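Local coordinates for protein Pro-Pro endopeptidase (Paenibacillus alvei, PDB 6FPC) that cleaves peptide bonds between two prolines as a secreted zinc-dependent endopeptidase, cutting a cell-surface protein and so possibly regulating bacterial adhesion, at residues T154-Y166 with S177-F189. Residues are numbered along the deposited sequence; the frame is centred on the assembly and turned at random.
Sequences TEYFAEAASLYLY and SMPLTYEFMAKLF. With CD (cadmium ion), chain F.
The C-terminal helix, 179-188, packs at -73° across helix 153-166, the glutamate helix of this zinc peptidase, and M185 is its knob, set among F157, A160, A161 and Y164. Bent at chi2 (-59°), the M185 chain brings CE to 3.6 Å from F157 O and lays SD obliquely by the F157 ring, a Met-aromatic contact. Its CB lies over one face of Y164, 3.6 Å from Y164 CG, while Y182 CE2 meets that ring at its edge. F189, following L188, takes L165 CD1 over its ring face, 4.2 Å from the centroid, and A161 CB at its edge. Near the start of helix 179-188, the Y156 hydroxyl donates to T181 OG1 (OH to OG1 2.6 Å), which also bonds E138 of helix 129-138; T181 CG2 presses on A160 CB at 3.4 Å. As in other HExxH enzymes of the lethal-factor family, helix 153-166 supplies the downstream metal ligand: E155 joins H111, H115 and Y148, and its OE2 binds cadmium at 2.0 Å, with OE1 longer at 2.7 Å. One turn on from E155, E159 OE1 hydrogen-bonds H111 ND1 as a second-shell partner. F157 meets L188 CD2 edge-on, in the ring plane, at CE1.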
ATOM      1  N   THR A 154      -0.729 -11.525  -0.739  1.00 20.42           N
ATOM      2  CA  THR A 154      -0.321 -10.257  -0.095  1.00 19.95           C
ATOM      3  C   THR A 154      -0.756  -9.046  -0.933  1.00 22.21           C
ATOM      4  O   THR A 154      -1.206  -8.041  -0.386  1.00 22.00           O
ATOM      5  CB  THR A 154       1.197 -10.199   0.101  1.00 26.34           C
ATOM      6  OG1 THR A 154       1.799 -10.533  -1.150  1.00 28.00           O
ATOM      7  CG2 THR A 154       1.674 -11.154   1.181  1.00 28.37           C
ATOM      8  N   GLU A 155      -0.657  -9.166  -2.269  1.00 20.15           N
ATOM      9  CA  GLU A 155      -1.041  -8.089  -3.173  1.00 19.05           C
ATOM     10  C   GLU A 155      -2.570  -7.938  -3.212  1.00 22.11           C
ATOM     11  O   GLU A 155      -3.097  -6.809  -3.130  1.00 21.45           O
ATOM     12  CB  GLU A 155      -0.365  -8.306  -4.549  1.00 19.11           C
ATOM     13  CG  GLU A 155       1.168  -8.254  -4.426  1.00 19.78           C
ATOM     14  CD  GLU A 155       1.717  -6.882  -4.033  1.00 21.81           C
ATOM     15  OE1 GLU A 155       2.940  -6.778  -3.794  1.00 21.36           O
ATOM     16  OE2 GLU A 155       0.940  -5.899  -4.030  1.00 23.73           O
ATOM     17  N   TYR A 156      -3.286  -9.073  -3.248  1.00 20.63           N
ATOM     18  CA  TYR A 156      -4.751  -9.046  -3.229  1.00 20.71           C
ATOM     19  C   TYR A 156      -5.230  -8.438  -1.909  1.00 24.48           C
ATOM     20  O   TYR A 156      -6.121  -7.582  -1.922  1.00 24.62           O
ATOM     21  CB  TYR A 156      -5.335 -10.449  -3.436  1.00 20.98           C
ATOM     22  CG  TYR A 156      -6.842 -10.431  -3.588  1.00 23.22           C
ATOM     23  CD1 TYR A 156      -7.456  -9.637  -4.558  1.00 24.88           C
ATOM     24  CD2 TYR A 156      -7.661 -11.138  -2.709  1.00 24.73           C
ATOM     25  CE1 TYR A 156      -8.839  -9.567  -4.667  1.00 26.64           C
ATOM     26  CE2 TYR A 156      -9.053 -11.078  -2.813  1.00 25.75           C
ATOM     27  CZ  TYR A 156      -9.634 -10.306  -3.806  1.00 30.65           C
ATOM     28  OH  TYR A 156     -10.996 -10.256  -3.942  1.00 30.73           O
ATOM     29  N   PHE A 157      -4.558  -8.789  -0.793  1.00 21.83           N
ATOM     30  CA  PHE A 157      -4.885  -8.215   0.510  1.00 21.95           C
ATOM     31  C   PHE A 157      -4.750  -6.695   0.457  1.00 24.99           C
ATOM     32  O   PHE A 157      -5.709  -5.985   0.725  1.00 22.72           O
ATOM     33  CB  PHE A 157      -4.018  -8.797   1.656  1.00 23.28           C
ATOM     34  CG  PHE A 157      -4.363  -8.125   2.967  1.00 24.09           C
ATOM     35  CD1 PHE A 157      -5.475  -8.530   3.701  1.00 26.43           C
ATOM     36  CD2 PHE A 157      -3.639  -7.015   3.414  1.00 24.28           C
ATOM     37  CE1 PHE A 157      -5.828  -7.882   4.887  1.00 27.36           C
ATOM     38  CE2 PHE A 157      -4.014  -6.347   4.593  1.00 28.51           C
ATOM     39  CZ  PHE A 157      -5.104  -6.790   5.320  1.00 27.18           C
ATOM     40  N   ALA A 158      -3.575  -6.191   0.073  1.00 22.87           N
ATOM     41  CA  ALA A 158      -3.317  -4.750   0.035  1.00 22.67           C
ATOM     42  C   ALA A 158      -4.265  -3.982  -0.922  1.00 26.30           C
ATOM     43  O   ALA A 158      -4.758  -2.904  -0.581  1.00 25.82           O
ATOM     44  CB  ALA A 158      -1.867  -4.494  -0.331  1.00 22.51           C
ATOM     45  N   GLU A 159      -4.515  -4.535  -2.110  1.00 20.21           N
ATOM     46  CA  GLU A 159      -5.353  -3.846  -3.078  1.00 21.39           C
ATOM     47  C   GLU A 159      -6.859  -3.909  -2.715  1.00 26.77           C
ATOM     48  O   GLU A 159      -7.553  -2.886  -2.801  1.00 26.24           O
ATOM     49  CB  GLU A 159      -5.080  -4.378  -4.486  1.00 21.95           C
ATOM     50  CG  GLU A 159      -5.539  -3.430  -5.598  1.00 25.64           C
ATOM     51  CD  GLU A 159      -5.102  -1.971  -5.515  1.00 37.48           C
ATOM     52  OE1 GLU A 159      -4.019  -1.680  -4.962  1.00 25.95           O
ATOM     53  OE2 GLU A 159      -5.855  -1.108  -6.010  1.00 34.52           O
ATOM     54  N   ALA A 160      -7.353  -5.100  -2.318  1.00 24.15           N
ATOM     55  CA  ALA A 160      -8.758  -5.283  -1.893  1.00 25.44           C
ATOM     56  C   ALA A 160      -9.051  -4.467  -0.607  1.00 29.33           C
ATOM     57  O   ALA A 160     -10.139  -3.896  -0.512  1.00 30.73           O
ATOM     58  CB  ALA A 160      -9.073  -6.747  -1.668  1.00 26.97           C
ATOM     59  N   ALA A 161      -8.061  -4.348   0.340  1.00 24.76           N
ATOM     60  CA  ALA A 161      -8.236  -3.505   1.541  1.00 25.30           C
ATOM     61  C   ALA A 161      -8.288  -2.015   1.110  1.00 28.43           C
ATOM     62  O   ALA A 161      -9.063  -1.233   1.679  1.00 28.58           O
ATOM     63  CB  ALA A 161      -7.114  -3.731   2.540  1.00 24.89           C
ATOM     64  N   SER A 162      -7.503  -1.648   0.081  1.00 24.34           N
ATOM     65  CA  SER A 162      -7.519  -0.291  -0.489  1.00 24.72           C
ATOM     66  C   SER A 162      -8.927   0.003  -1.048  1.00 30.44           C
ATOM     67  O   SER A 162      -9.482   1.051  -0.699  1.00 30.92           O
ATOM     68  CB  SER A 162      -6.476  -0.121  -1.587  1.00 25.82           C
ATOM     69  OG  SER A 162      -5.174  -0.187  -1.029  1.00 30.37           O
ATOM     70  N   LEU A 163      -9.522  -0.933  -1.856  1.00 26.85           N
ATOM     71  CA  LEU A 163     -10.899  -0.741  -2.372  1.00 27.65           C
ATOM     72  C   LEU A 163     -11.890  -0.514  -1.206  1.00 30.71           C
ATOM     73  O   LEU A 163     -12.742   0.370  -1.271  1.00 30.05           O
ATOM     74  CB  LEU A 163     -11.374  -1.928  -3.225  1.00 28.59           C
ATOM     75  CG  LEU A 163     -10.716  -2.131  -4.608  1.00 34.22           C
ATOM     76  CD1 LEU A 163     -11.110  -3.480  -5.202  1.00 33.88           C
ATOM     77  CD2 LEU A 163     -11.137  -1.054  -5.589  1.00 37.80           C
ATOM     78  N   TYR A 164     -11.734  -1.295  -0.123  1.00 26.71           N
ATOM     79  CA  TYR A 164     -12.593  -1.219   1.056  1.00 27.07           C
ATOM     80  C   TYR A 164     -12.511   0.114   1.796  1.00 33.01           C
ATOM     81  O   TYR A 164     -13.535   0.634   2.247  1.00 34.05           O
ATOM     82  CB  TYR A 164     -12.302  -2.387   2.030  1.00 26.98           C
ATOM     83  CG  TYR A 164     -13.291  -2.424   3.172  1.00 30.16           C
ATOM     84  CD1 TYR A 164     -13.024  -1.770   4.377  1.00 33.16           C
ATOM     85  CD2 TYR A 164     -14.533  -3.026   3.021  1.00 31.08           C
ATOM     86  CE1 TYR A 164     -13.982  -1.698   5.390  1.00 35.18           C
ATOM     87  CE2 TYR A 164     -15.496  -2.968   4.031  1.00 32.95           C
ATOM     88  CZ  TYR A 164     -15.206  -2.323   5.222  1.00 39.83           C
ATOM     89  OH  TYR A 164     -16.159  -2.258   6.206  1.00 41.75           O
ATOM     90  N   LEU A 165     -11.290   0.636   1.964  1.00 29.57           N
ATOM     91  CA  LEU A 165     -11.030   1.831   2.759  1.00 29.44           C
ATOM     92  C   LEU A 165     -11.081   3.179   2.023  1.00 33.32           C
ATOM     93  O   LEU A 165     -11.447   4.169   2.656  1.00 32.97           O
ATOM     94  CB  LEU A 165      -9.664   1.666   3.462  1.00 29.32           C
ATOM     95  CG  LEU A 165      -9.561   0.528   4.519  1.00 33.47           C
ATOM     96  CD1 LEU A 165      -8.126   0.227   4.881  1.00 33.48           C
ATOM     97  CD2 LEU A 165     -10.356   0.838   5.781  1.00 36.26           C
ATOM     98  N   TYR A 166     -10.715   3.234   0.725  1.00 32.15           N
ATOM     99  CA  TYR A 166     -10.584   4.477  -0.059  1.00 32.70           C
ATOM    100  C   TYR A 166     -11.851   5.355  -0.107  1.00 36.83           C
ATOM    101  O   TYR A 166     -11.777   6.548   0.230  1.00 36.87           O
ATOM    102  CB  TYR A 166     -10.071   4.172  -1.488  1.00 33.83           C
ATOM    103  CG  TYR A 166      -9.773   5.395  -2.333  1.00 38.13           C
ATOM    104  CD1 TYR A 166      -8.597   6.121  -2.155  1.00 39.57           C
ATOM    105  CD2 TYR A 166     -10.652   5.811  -3.331  1.00 40.68           C
ATOM    106  CE1 TYR A 166      -8.308   7.234  -2.944  1.00 42.48           C
ATOM    107  CE2 TYR A 166     -10.364   6.915  -4.138  1.00 42.51           C
ATOM    108  CZ  TYR A 166      -9.185   7.615  -3.948  1.00 51.28           C
ATOM    109  OH  TYR A 166      -8.899   8.711  -4.726  1.00 56.36           O
ATOM    110  N   SER A 177     -18.701  -7.103  -6.498  1.00 33.26           N
ATOM    111  CA  SER A 177     -17.770  -7.876  -7.318  1.00 31.57           C
ATOM    112  C   SER A 177     -17.030  -8.997  -6.591  1.00 32.58           C
ATOM    113  O   SER A 177     -16.750 -10.017  -7.199  1.00 31.76           O
ATOM    114  CB  SER A 177     -16.727  -6.957  -7.944  1.00 33.92           C
ATOM    115  OG  SER A 177     -17.319  -5.907  -8.682  1.00 43.40           O
ATOM    116  N   MET A 178     -16.625  -8.755  -5.345  1.00 29.69           N
ATOM    117  CA  MET A 178     -15.858  -9.695  -4.521  1.00 28.83           C
ATOM    118  C   MET A 178     -16.521  -9.760  -3.124  1.00 30.55           C
ATOM    119  O   MET A 178     -15.938  -9.259  -2.150  1.00 28.04           O
ATOM    120  CB  MET A 178     -14.367  -9.279  -4.443  1.00 30.26           C
ATOM    121  CG  MET A 178     -13.642  -9.323  -5.790  1.00 33.17           C
ATOM    122  SD  MET A 178     -13.359  -7.670  -6.442  1.00 36.75           S
ATOM    123  CE  MET A 178     -11.880  -7.325  -5.680  1.00 31.21           C
ATOM    124  N   PRO A 179     -17.765 -10.327  -3.024  1.00 30.23           N
ATOM    125  CA  PRO A 179     -18.487 -10.336  -1.729  1.00 31.31           C
ATOM    126  C   PRO A 179     -17.780 -11.067  -0.585  1.00 33.57           C
ATOM    127  O   PRO A 179     -17.879 -10.611   0.561  1.00 32.32           O
ATOM    128  CB  PRO A 179     -19.837 -10.990  -2.071  1.00 34.52           C
ATOM    129  CG  PRO A 179     -19.572 -11.774  -3.316  1.00 37.70           C
ATOM    130  CD  PRO A 179     -18.593 -10.941  -4.086  1.00 32.35           C
ATOM    131  N   LEU A 180     -17.062 -12.175  -0.873  1.00 29.94           N
ATOM    132  CA  LEU A 180     -16.359 -12.850   0.220  1.00 30.50           C
ATOM    133  C   LEU A 180     -15.209 -11.972   0.748  1.00 31.32           C
ATOM    134  O   LEU A 180     -14.986 -11.936   1.956  1.00 29.98           O
ATOM    135  CB  LEU A 180     -15.867 -14.260  -0.146  1.00 31.01           C
ATOM    136  CG  LEU A 180     -16.943 -15.275  -0.523  1.00 38.28           C
ATOM    137  CD1 LEU A 180     -16.347 -16.401  -1.334  1.00 38.77           C
ATOM    138  CD2 LEU A 180     -17.682 -15.823   0.719  1.00 40.46           C
ATOM    139  N   THR A 181     -14.540 -11.205  -0.153  1.00 27.60           N
ATOM    140  CA  THR A 181     -13.435 -10.307   0.224  1.00 25.94           C
ATOM    141  C   THR A 181     -14.009  -9.140   1.006  1.00 28.79           C
ATOM    142  O   THR A 181     -13.409  -8.733   2.001  1.00 28.28           O
ATOM    143  CB  THR A 181     -12.626  -9.833  -1.000  1.00 26.71           C
ATOM    144  OG1 THR A 181     -12.271 -10.962  -1.788  1.00 26.35           O
ATOM    145  CG2 THR A 181     -11.324  -9.117  -0.610  1.00 21.22           C
ATOM    146  N   TYR A 182     -15.154  -8.585   0.546  1.00 25.86           N
ATOM    147  CA  TYR A 182     -15.818  -7.472   1.235  1.00 27.59           C
ATOM    148  C   TYR A 182     -16.160  -7.865   2.704  1.00 30.10           C
ATOM    149  O   TYR A 182     -15.903  -7.089   3.617  1.00 28.80           O
ATOM    150  CB  TYR A 182     -17.077  -7.016   0.463  1.00 30.85           C
ATOM    151  CG  TYR A 182     -17.980  -6.108   1.268  1.00 32.89           C
ATOM    152  CD1 TYR A 182     -19.018  -6.629   2.037  1.00 35.59           C
ATOM    153  CD2 TYR A 182     -17.758  -4.732   1.314  1.00 33.98           C
ATOM    154  CE1 TYR A 182     -19.820  -5.803   2.826  1.00 38.08           C
ATOM    155  CE2 TYR A 182     -18.564  -3.895   2.089  1.00 35.51           C
ATOM    156  CZ  TYR A 182     -19.597  -4.436   2.839  1.00 44.39           C
ATOM    157  OH  TYR A 182     -20.407  -3.624   3.589  1.00 50.00           O
ATOM    158  N   GLU A 183     -16.750  -9.052   2.900  1.00 29.20           N
ATOM    159  CA  GLU A 183     -17.134  -9.619   4.202  1.00 30.19           C
ATOM    160  C   GLU A 183     -15.908  -9.730   5.140  1.00 33.39           C
ATOM    161  O   GLU A 183     -15.953  -9.276   6.287  1.00 31.64           O
ATOM    162  CB  GLU A 183     -17.774 -10.993   3.985  1.00 32.08           C
ATOM    163  CG  GLU A 183     -18.252 -11.654   5.269  1.00 45.56           C
ATOM    164  CD  GLU A 183     -18.929 -13.000   5.084  1.00 70.03           C
ATOM    165  OE1 GLU A 183     -18.432 -13.822   4.276  1.00 45.45           O
ATOM    166  OE2 GLU A 183     -19.957 -13.233   5.763  1.00 68.68           O
ATOM    167  N   PHE A 184     -14.798 -10.281   4.612  1.00 30.61           N
ATOM    168  CA  PHE A 184     -13.541 -10.427   5.344  1.00 29.06           C
ATOM    169  C   PHE A 184     -13.016  -9.044   5.765  1.00 32.24           C
ATOM    170  O   PHE A 184     -12.686  -8.859   6.941  1.00 31.83           O
ATOM    171  CB  PHE A 184     -12.519 -11.177   4.482  1.00 29.46           C
ATOM    172  CG  PHE A 184     -11.148 -11.340   5.101  1.00 30.18           C
ATOM    173  CD1 PHE A 184     -10.834 -12.468   5.848  1.00 33.56           C
ATOM    174  CD2 PHE A 184     -10.155 -10.379   4.899  1.00 32.08           C
ATOM    175  CE1 PHE A 184      -9.560 -12.620   6.417  1.00 33.99           C
ATOM    176  CE2 PHE A 184      -8.878 -10.536   5.458  1.00 34.36           C
ATOM    177  CZ  PHE A 184      -8.589 -11.660   6.199  1.00 32.32           C
ATOM    178  N   MET A 185     -12.969  -8.070   4.820  1.00 29.38           N
ATOM    179  CA  MET A 185     -12.484  -6.716   5.116  1.00 27.94           C
ATOM    180  C   MET A 185     -13.329  -6.015   6.141  1.00 34.11           C
ATOM    181  O   MET A 185     -12.765  -5.402   7.050  1.00 34.89           O
ATOM    182  CB  MET A 185     -12.329  -5.852   3.854  1.00 29.20           C
ATOM    183  CG  MET A 185     -11.266  -6.370   2.889  1.00 30.55           C
ATOM    184  SD  MET A 185      -9.593  -6.504   3.594  1.00 31.87           S
ATOM    185  CE  MET A 185      -8.728  -7.315   2.236  1.00 28.38           C
ATOM    186  N   ALA A 186     -14.668  -6.150   6.048  1.00 31.18           N
ATOM    187  CA  ALA A 186     -15.609  -5.512   6.980  1.00 32.40           C
ATOM    188  C   ALA A 186     -15.399  -6.043   8.402  1.00 39.51           C
ATOM    189  O   ALA A 186     -15.400  -5.273   9.371  1.00 40.06           O
ATOM    190  CB  ALA A 186     -17.049  -5.740   6.523  1.00 33.46           C
ATOM    191  N   LYS A 187     -15.162  -7.351   8.516  1.00 37.86           N
ATOM    192  CA  LYS A 187     -14.925  -8.000   9.804  1.00 38.10           C
ATOM    193  C   LYS A 187     -13.582  -7.530  10.371  1.00 40.71           C
ATOM    194  O   LYS A 187     -13.481  -7.282  11.568  1.00 41.43           O
ATOM    195  CB  LYS A 187     -14.976  -9.527   9.651  1.00 40.62           C
ATOM    196  CG  LYS A 187     -15.070 -10.280  10.974  1.00 56.15           C
ATOM    197  N   LEU A 188     -12.570  -7.356   9.498  1.00 35.96           N
ATOM    198  CA  LEU A 188     -11.233  -6.931   9.898  1.00 34.71           C
ATOM    199  C   LEU A 188     -11.195  -5.453  10.333  1.00 37.59           C
ATOM    200  O   LEU A 188     -10.578  -5.137  11.343  1.00 38.98           O
ATOM    201  CB  LEU A 188     -10.269  -7.203   8.721  1.00 33.96           C
ATOM    202  CG  LEU A 188      -8.782  -7.364   8.979  1.00 38.52           C
ATOM    203  CD1 LEU A 188      -8.487  -8.525   9.922  1.00 39.95           C
ATOM    204  CD2 LEU A 188      -8.058  -7.602   7.662  1.00 38.11           C
ATOM    205  N   PHE A 189     -11.859  -4.569   9.584  1.00 32.25           N
ATOM    206  CA  PHE A 189     -11.886  -3.133   9.832  1.00 39.99           C
ATOM    207  C   PHE A 189     -13.246  -2.691  10.355  1.00 78.51           C
ATOM    208  O   PHE A 189     -13.791  -3.334  11.247  1.00 55.44           O
ATOM    209  CB  PHE A 189     -11.519  -2.348   8.557  1.00 40.10           C
ATOM    210  CG  PHE A 189     -10.244  -2.768   7.860  1.00 39.54           C
ATOM    211  CD1 PHE A 189      -9.007  -2.603   8.477  1.00 40.63           C
ATOM    212  CD2 PHE A 189     -10.276  -3.282   6.567  1.00 40.42           C
ATOM    213  CE1 PHE A 189      -7.827  -2.991   7.829  1.00 41.08           C
ATOM    214  CE2 PHE A 189      -9.094  -3.654   5.911  1.00 41.41           C
ATOM    215  CZ  PHE A 189      -7.880  -3.510   6.548  1.00 39.35           C
TER
HETATM  216 CD    CD F 302       1.940  -4.278  -3.410  0.51 25.83          CD
HETATM  217  O   HOH W   1       3.815  -3.498  -3.694  1.00 29.57           O